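Local structure of protein BZZ1 (Saccharomyces cerevisiae, 2A28) at residues Y7-E10 and D15-S18; R29-S34 and F48-C53; W36-G39 and L44-L47. The protein acts in endocytosis and vacuolar trafficking and works with type I myosins to restore actin polarity after salt stress, this chain being its second SH3 domain. One frame throughout, in Å; residues are numbered along the deposited sequence.

The three contacts lie within one SH3 domain, and residues of each probably contribute to the surface for proline-rich peptides. Contact 1 ties up the RT loop, contact 2 joins the n-Src loop to the 3-10 turn, and contact 3 is the hairpin between them. Its centre is about 9 Å from that of contact 1 and about 8 Å from that of contact 2, while contacts 1 and 2 are about 12 Å apart, centre to centre. Tyr9 of contact 1 meets both others: its OH lies 3.4 Å from Trp36 CH2 and its CD2 is 3.6 Å from Pro49 CD. With Tyr7 and Tyr52, these residues probably form the ligand groove, as in other SH3 domains.

Contact 1. Residues Y7-E10 and D15-S18; sequences YAYE and DEIS
Tyr9 and Glu16 meet across the RT loop of the SH3 domain, where the phenol of one bonds to the carboxylate of the other. Tyr9 OH donates to Glu16 OE1 over 2.6 Å. That oxygen lies in the plane of the ring, at its edge, and is also 3.2 Å from Tyr9 CE2. Seen from the acid, the hydroxyl stands above the carboxylate plane, 35° out of it, and ring and carboxylate planes are turned 43° apart. Tyr9 holds CG anti to its own nitrogen (chi1 179°), which sends the ring across toward the extended arm of Glu16. Gln12 ties the pair together from the loop between the two segments: its backbone N bonds to Glu16 OE1 and its NE2 to Tyr9 OH. Tyr9 is the second tyrosine of the ALYDY-like stretch that leads into the RT loop of SH3 domains, and such a residue usually helps line the groove for proline-rich ligands. Replacing it with a phenylalanine would probably leave Glu16 OE1 without its phenolic donor and the carboxylate freer to turn. Further along the ring edge, Tyr9 CD2 passes 3.7 Å from Ile17 O, a buried carbonyl with no hydrogen-bond partner. Beside it the backbones draw close, with Ser18 CA 3.1 Å from Tyr9 O in a CA-H...O contact. Ser18 OG sits 3.5 Å from Glu10 CA and bonds to Ala11 N.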
loop_
_atom_site.group_PDB
_atom_site.type_symbol
_atom_site.label_atom_id
_atom_site.label_comp_id
_atom_site.label_asym_id
_atom_site.label_seq_id
_atom_site.Cartn_x
_atom_site.Cartn_y
_atom_site.Cartn_z
ATOM N N TYR A 7 6.991 -1.834 6.912
ATOM C CA TYR A 7 7.915 -0.698 6.781
ATOM C C TYR A 7 7.089 0.517 6.383
ATOM O O TYR A 7 6.026 0.449 5.763
ATOM C CB TYR A 7 8.980 -1.001 5.718
ATOM C CG TYR A 7 9.887 -2.165 6.104
ATOM C CD1 TYR A 7 10.788 -2.124 7.170
ATOM C CD2 TYR A 7 9.764 -3.316 5.353
ATOM C CE1 TYR A 7 11.571 -3.222 7.474
ATOM C CE2 TYR A 7 10.561 -4.401 5.677
ATOM C CZ TYR A 7 11.457 -4.373 6.717
ATOM O OH TYR A 7 12.245 -5.464 7.007
ATOM N N ALA A 8 7.578 1.699 6.754
ATOM C CA ALA A 8 6.954 2.963 6.428
ATOM C C ALA A 8 7.295 3.352 4.999
ATOM O O ALA A 8 8.400 3.187 4.533
ATOM C CB ALA A 8 7.466 4.092 7.312
ATOM N N TYR A 9 6.316 3.965 4.319
ATOM C CA TYR A 9 6.540 4.602 3.038
ATOM C C TYR A 9 5.877 5.963 3.060
ATOM O O TYR A 9 4.713 6.050 3.483
ATOM C CB TYR A 9 6.005 3.735 1.868
ATOM C CG TYR A 9 6.222 4.431 0.566
ATOM C CD1 TYR A 9 7.525 4.573 0.046
ATOM C CD2 TYR A 9 5.174 4.960 -0.180
ATOM C CE1 TYR A 9 7.753 5.209 -1.134
ATOM C CE2 TYR A 9 5.416 5.604 -1.406
ATOM C CZ TYR A 9 6.699 5.701 -1.854
ATOM O OH TYR A 9 6.985 6.360 -3.028
ATOM N N GLU A 10 6.555 6.988 2.621
ATOM C CA GLU A 10 6.028 8.346 2.449
ATOM C C GLU A 10 5.660 8.552 0.973
ATOM O O GLU A 10 6.493 8.462 0.061
ATOM C CB GLU A 10 7.021 9.384 2.878
ATOM C CG GLU A 10 6.734 10.853 2.875
ATOM C CD GLU A 10 7.959 11.749 3.092
ATOM O OE1 GLU A 10 8.949 11.278 3.713
ATOM O OE2 GLU A 10 7.992 12.931 2.649
ATOM N N ASP A 15 -0.936 9.921 -6.599
ATOM C CA ASP A 15 -1.462 8.570 -6.741
ATOM C C ASP A 15 -0.926 7.573 -5.715
ATOM O O ASP A 15 -1.365 6.418 -5.691
ATOM C CB ASP A 15 -1.199 8.036 -8.151
ATOM C CG ASP A 15 0.228 8.029 -8.565
ATOM O OD1 ASP A 15 1.036 8.776 -7.925
ATOM O OD2 ASP A 15 0.537 7.289 -9.529
ATOM N N GLU A 16 -0.050 8.039 -4.863
ATOM C CA GLU A 16 0.536 7.159 -3.845
ATOM C C GLU A 16 -0.072 7.472 -2.507
ATOM O O GLU A 16 -0.606 8.559 -2.249
ATOM C CB GLU A 16 2.064 7.354 -3.776
ATOM C CG GLU A 16 2.743 6.930 -5.079
ATOM C CD GLU A 16 4.248 7.108 -5.062
ATOM O OE1 GLU A 16 4.774 7.425 -3.971
ATOM O OE2 GLU A 16 4.895 6.944 -6.138
ATOM N N ILE A 17 -0.019 6.458 -1.604
ATOM C CA ILE A 17 -0.427 6.682 -0.217
ATOM C C ILE A 17 0.737 6.357 0.713
ATOM O O ILE A 17 1.540 5.472 0.490
ATOM C CB ILE A 17 -1.684 5.905 0.200
ATOM C CG1 ILE A 17 -1.544 4.401 -0.021
ATOM C CG2 ILE A 17 -2.968 6.470 -0.437
ATOM C CD1 ILE A 17 -2.594 3.598 0.678
ATOM N N SER A 18 0.801 7.135 1.768
ATOM C CA SER A 18 1.737 6.825 2.875
ATOM C C SER A 18 1.199 5.670 3.705
ATOM O O SER A 18 0.049 5.613 4.030
ATOM C CB SER A 18 1.980 8.064 3.737
ATOM O OG SER A 18 2.594 9.097 2.940
#

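Contact 2. Residues R29-S34 and F48-C53; sequences RGDDGS and FPTSYC
Asp31 reaches over to Thr50 and makes the one side-chain bond between residues 29-34 and 48-53. At its root, Asp31 CB is 3.5 Å from Thr50 OG1, with the methyl Thr50 CG2 farther off at 4.1 Å. Asp31 CG follows, 3.4 Å from Thr50 OG1; a chi1 of -162° carries the carboxylate over to Thr50, where it splits its work between two oxygens. Asp31 OD2 is the tip that crosses: it accepts from Thr50 OG1 over 2.6 Å, the hydroxyl standing 36° out of the carboxylate plane, and it also lies 3.2 Å from Thr50 CB. Asp31 OD1 turns back into its own loop, where Gly33 N donates to it over 2.8 Å from the anti side, making an Asx turn; Gly35 N bonds to it as well. With one oxygen committed to each segment, the carboxylate probably has little freedom to rotate. Thr50 OG1 is shared too, being hydrogen-bonded to Thr37 OG1 on strand 36-41. A second Asx turn overlaps the first, with Ser34 N donating to Asp32 OD2 over 3.2 Å. At the start of the loop, Arg29 NH1 bonds to Gly30 O at 2.9 Å, with the oxygen in the guanidinium plane. Thr50 itself opens the 3-10 segment 50-52, and the whole is the junction of SH3 domains where the n-Src loop meets the 3-10 turn that follows strand 44-49.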
loop_
_atom_site.group_PDB
_atom_site.type_symbol
_atom_site.label_atom_id
_atom_site.label_comp_id
_atom_site.label_asym_id
_atom_site.label_seq_id
_atom_site.Cartn_x
_atom_site.Cartn_y
_atom_site.Cartn_z
ATOM N N ARG A 29 -6.068 -3.759 -6.360
ATOM C CA ARG A 29 -5.367 -4.246 -7.561
ATOM C C ARG A 29 -4.001 -4.699 -7.085
ATOM O O ARG A 29 -3.235 -3.911 -6.548
ATOM C CB ARG A 29 -5.345 -3.194 -8.690
ATOM C CG ARG A 29 -4.917 -3.627 -10.081
ATOM C CD ARG A 29 -3.422 -3.656 -10.321
ATOM N NE ARG A 29 -2.844 -2.333 -10.279
ATOM C CZ ARG A 29 -1.662 -1.995 -9.770
ATOM N NH1 ARG A 29 -0.837 -2.867 -9.179
ATOM N NH2 ARG A 29 -1.290 -0.768 -9.801
ATOM N N GLY A 30 -3.740 -5.991 -7.202
ATOM C CA GLY A 30 -2.517 -6.556 -6.674
ATOM C C GLY A 30 -1.363 -6.166 -7.537
ATOM O O GLY A 30 -1.437 -5.679 -8.666
ATOM N N ASP A 31 -0.177 -6.488 -7.020
ATOM C CA ASP A 31 1.033 -6.195 -7.778
ATOM C C ASP A 31 1.050 -6.903 -9.109
ATOM O O ASP A 31 0.915 -8.093 -9.128
ATOM C CB ASP A 31 2.250 -6.599 -6.926
ATOM C CG ASP A 31 3.528 -5.970 -7.377
ATOM O OD1 ASP A 31 3.802 -5.716 -8.568
ATOM O OD2 ASP A 31 4.329 -5.549 -6.543
ATOM N N ASP A 32 1.257 -6.112 -10.163
ATOM C CA ASP A 32 1.289 -6.705 -11.480
ATOM C C ASP A 32 2.679 -6.846 -12.022
ATOM O O ASP A 32 2.874 -6.991 -13.241
ATOM C CB ASP A 32 0.485 -5.824 -12.462
ATOM C CG ASP A 32 0.822 -4.340 -12.289
ATOM O OD1 ASP A 32 0.009 -3.454 -12.648
ATOM O OD2 ASP A 32 1.952 -4.061 -11.796
ATOM N N GLY A 33 3.682 -6.791 -11.153
ATOM C CA GLY A 33 5.097 -6.840 -11.481
ATOM C C GLY A 33 5.806 -5.498 -11.348
ATOM O O GLY A 33 7.046 -5.508 -11.405
ATOM N N SER A 34 5.034 -4.433 -11.202
ATOM C CA SER A 34 5.600 -3.110 -11.067
ATOM C C SER A 34 6.209 -2.808 -9.719
ATOM O O SER A 34 6.997 -1.846 -9.633
ATOM C CB SER A 34 4.528 -2.028 -11.316
ATOM O OG SER A 34 3.590 -2.064 -10.243
ATOM N N PHE A 48 1.033 1.812 -3.137
ATOM C CA PHE A 48 2.095 1.701 -2.127
ATOM C C PHE A 48 3.006 0.546 -2.523
ATOM O O PHE A 48 2.607 -0.356 -3.279
ATOM C CB PHE A 48 1.531 1.437 -0.706
ATOM C CG PHE A 48 0.655 0.229 -0.642
ATOM C CD1 PHE A 48 1.163 -1.001 -0.235
ATOM C CD2 PHE A 48 -0.672 0.264 -0.978
ATOM C CE1 PHE A 48 0.405 -2.129 -0.215
ATOM C CE2 PHE A 48 -1.460 -0.833 -0.957
ATOM C CZ PHE A 48 -0.944 -2.049 -0.534
ATOM N N PRO A 49 4.239 0.521 -2.008
ATOM C CA PRO A 49 5.148 -0.552 -2.416
ATOM C C PRO A 49 4.807 -1.886 -1.776
ATOM O O PRO A 49 4.791 -2.043 -0.555
ATOM C CB PRO A 49 6.534 -0.063 -1.994
ATOM C CG PRO A 49 6.376 1.387 -1.659
ATOM C CD PRO A 49 4.938 1.554 -1.244
ATOM N N THR A 50 4.591 -2.900 -2.603
ATOM C CA THR A 50 4.217 -4.218 -2.149
ATOM C C THR A 50 5.193 -4.798 -1.148
ATOM O O THR A 50 4.827 -5.440 -0.168
ATOM C CB THR A 50 4.139 -5.159 -3.377
ATOM O OG1 THR A 50 3.343 -4.477 -4.339
ATOM C CG2 THR A 50 3.572 -6.516 -3.080
ATOM N N SER A 51 6.480 -4.620 -1.415
ATOM C CA SER A 51 7.568 -5.184 -0.664
ATOM C C SER A 51 7.749 -4.544 0.714
ATOM O O SER A 51 8.509 -5.034 1.528
ATOM C CB SER A 51 8.873 -5.050 -1.463
ATOM O OG SER A 51 9.269 -3.652 -1.599
ATOM N N TYR A 52 7.001 -3.479 0.985
ATOM C CA TYR A 52 6.922 -2.917 2.337
ATOM C C TYR A 52 5.851 -3.578 3.188
ATOM O O TYR A 52 5.674 -3.125 4.337
ATOM C CB TYR A 52 6.710 -1.411 2.253
ATOM C CG TYR A 52 7.848 -0.556 1.783
ATOM C CD1 TYR A 52 8.657 -0.927 0.703
ATOM C CD2 TYR A 52 8.097 0.665 2.351
ATOM C CE1 TYR A 52 9.706 -0.095 0.274
ATOM C CE2 TYR A 52 9.099 1.487 1.948
ATOM C CZ TYR A 52 9.920 1.091 0.891
ATOM O OH TYR A 52 10.928 1.914 0.440
ATOM N N CYS A 53 5.195 -4.580 2.707
ATOM C CA CYS A 53 4.134 -5.259 3.360
ATOM C C CYS A 53 4.308 -6.767 3.332
ATOM O O CYS A 53 5.132 -7.251 2.552
ATOM C CB CYS A 53 2.771 -4.956 2.717
ATOM S SG CYS A 53 2.401 -3.207 2.605
#

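Contact 3. Residues W36-G39 and L44-L47; sequences WTYG and LKGL
Gly39 and Gly46 pair at the middle of the antiparallel beta hairpin formed by strands 36-41 and 44-49, the distal hairpin of the SH3 fold. The short segments run at 157° to each other. Two backbone hydrogen bonds close the glycine pair: Gly39 N to Gly46 O and Gly46 N to Gly39 O, each 3.0 Å. Next to it, Tyr38 and Leu47 form a non-hydrogen-bonded pair. CA-H...O contacts supplement this ladder, with Leu47 CA 3.3 Å from Thr37 O and Lys45 CA 3.2 Å from Gly39 O.

The apolar contacts centre on Leu47, which shares a sheet face with Tyr38. Its methyl CD2 lies 3.8 Å from Tyr38 CB, while its CB comes 3.9 Å from Trp36 CE3 on the benzo ring; the side chains of Trp36 and Leu47 cross at about a right angle. Trp36 occupies the place of the tryptophan that lines the peptide groove in SH3 domains, and its indole also rests on Pro49 and Glu16.

On the outer part of the hairpin the contacts pass from backbone to aliphatic chain. With chi1 near 180° (-179°), the Tyr38 ring swings out along Gly46 toward Lys45; Tyr38 CD1 is 3.6 Å from Gly46 C, and the phenol oxygen, Tyr38 OH, lies 3.3 Å from Lys45 CD.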
loop_
_atom_site.group_PDB
_atom_site.type_symbol
_atom_site.label_atom_id
_atom_site.label_comp_id
_atom_site.label_asym_id
_atom_site.label_seq_id
_atom_site.Cartn_x
_atom_site.Cartn_y
_atom_site.Cartn_z
ATOM N N TRP A 36 4.177 -2.139 -7.127
ATOM C CA TRP A 36 3.145 -1.340 -6.462
ATOM C C TRP A 36 1.870 -2.131 -6.393
ATOM O O TRP A 36 1.426 -2.726 -7.378
ATOM C CB TRP A 36 2.944 -0.032 -7.242
ATOM C CG TRP A 36 4.201 0.775 -7.230
ATOM C CD1 TRP A 36 5.187 0.659 -8.166
ATOM C CD2 TRP A 36 4.619 1.781 -6.310
ATOM N NE1 TRP A 36 6.212 1.516 -7.883
ATOM C CE2 TRP A 36 5.891 2.229 -6.745
ATOM C CE3 TRP A 36 4.028 2.335 -5.169
ATOM C CZ2 TRP A 36 6.569 3.205 -6.058
ATOM C CZ3 TRP A 36 4.710 3.310 -4.489
ATOM C CH2 TRP A 36 5.951 3.712 -4.942
ATOM N N THR A 37 1.188 -1.987 -5.268
ATOM C CA THR A 37 -0.183 -2.479 -5.076
ATOM C C THR A 37 -1.088 -1.290 -4.876
ATOM O O THR A 37 -0.665 -0.268 -4.302
ATOM C CB THR A 37 -0.213 -3.375 -3.851
ATOM O OG1 THR A 37 0.639 -4.513 -4.064
ATOM C CG2 THR A 37 -1.604 -3.878 -3.473
ATOM N N TYR A 38 -2.276 -1.371 -5.423
ATOM C CA TYR A 38 -3.297 -0.323 -5.251
ATOM C C TYR A 38 -4.251 -0.828 -4.179
ATOM O O TYR A 38 -4.825 -1.929 -4.318
ATOM C CB TYR A 38 -4.042 -0.135 -6.565
ATOM C CG TYR A 38 -5.115 0.937 -6.537
ATOM C CD1 TYR A 38 -4.767 2.239 -6.282
ATOM C CD2 TYR A 38 -6.421 0.574 -6.803
ATOM C CE1 TYR A 38 -5.758 3.193 -6.273
ATOM C CE2 TYR A 38 -7.425 1.568 -6.781
ATOM C CZ TYR A 38 -7.061 2.872 -6.515
ATOM O OH TYR A 38 -7.992 3.907 -6.481
ATOM N N GLY A 39 -4.453 -0.059 -3.100
ATOM C CA GLY A 39 -5.347 -0.516 -2.058
ATOM C C GLY A 39 -5.809 0.630 -1.181
ATOM O O GLY A 39 -5.552 1.775 -1.445
ATOM N N LEU A 44 -8.226 5.629 2.987
ATOM C CA LEU A 44 -7.125 6.250 2.272
ATOM C C LEU A 44 -6.737 5.273 1.144
ATOM O O LEU A 44 -6.345 4.149 1.491
ATOM C CB LEU A 44 -5.961 6.421 3.236
ATOM C CG LEU A 44 -4.711 7.092 2.690
ATOM C CD1 LEU A 44 -4.996 8.534 2.301
ATOM C CD2 LEU A 44 -3.543 7.000 3.666
ATOM N N LYS A 45 -6.824 5.654 -0.128
ATOM C CA LYS A 45 -6.637 4.768 -1.290
ATOM C C LYS A 45 -5.571 5.268 -2.213
ATOM O O LYS A 45 -5.557 6.441 -2.580
ATOM C CB LYS A 45 -7.996 4.759 -2.003
ATOM C CG LYS A 45 -8.037 3.820 -3.179
ATOM C CD LYS A 45 -9.492 3.480 -3.579
ATOM C CE LYS A 45 -10.224 4.763 -3.929
ATOM N NZ LYS A 45 -11.520 4.422 -4.609
ATOM N N GLY A 46 -4.693 4.377 -2.620
ATOM C CA GLY A 46 -3.659 4.690 -3.571
ATOM C C GLY A 46 -2.658 3.595 -3.671
ATOM O O GLY A 46 -2.827 2.447 -3.192
ATOM N N LEU A 47 -1.578 3.874 -4.372
ATOM C CA LEU A 47 -0.493 2.973 -4.608
ATOM C C LEU A 47 0.537 3.008 -3.461
ATOM O O LEU A 47 0.921 4.039 -2.967
ATOM C CB LEU A 47 0.291 3.341 -5.885
ATOM C CG LEU A 47 -0.511 3.332 -7.181
ATOM C CD1 LEU A 47 0.291 3.919 -8.319
ATOM C CD2 LEU A 47 -0.927 1.909 -7.528
#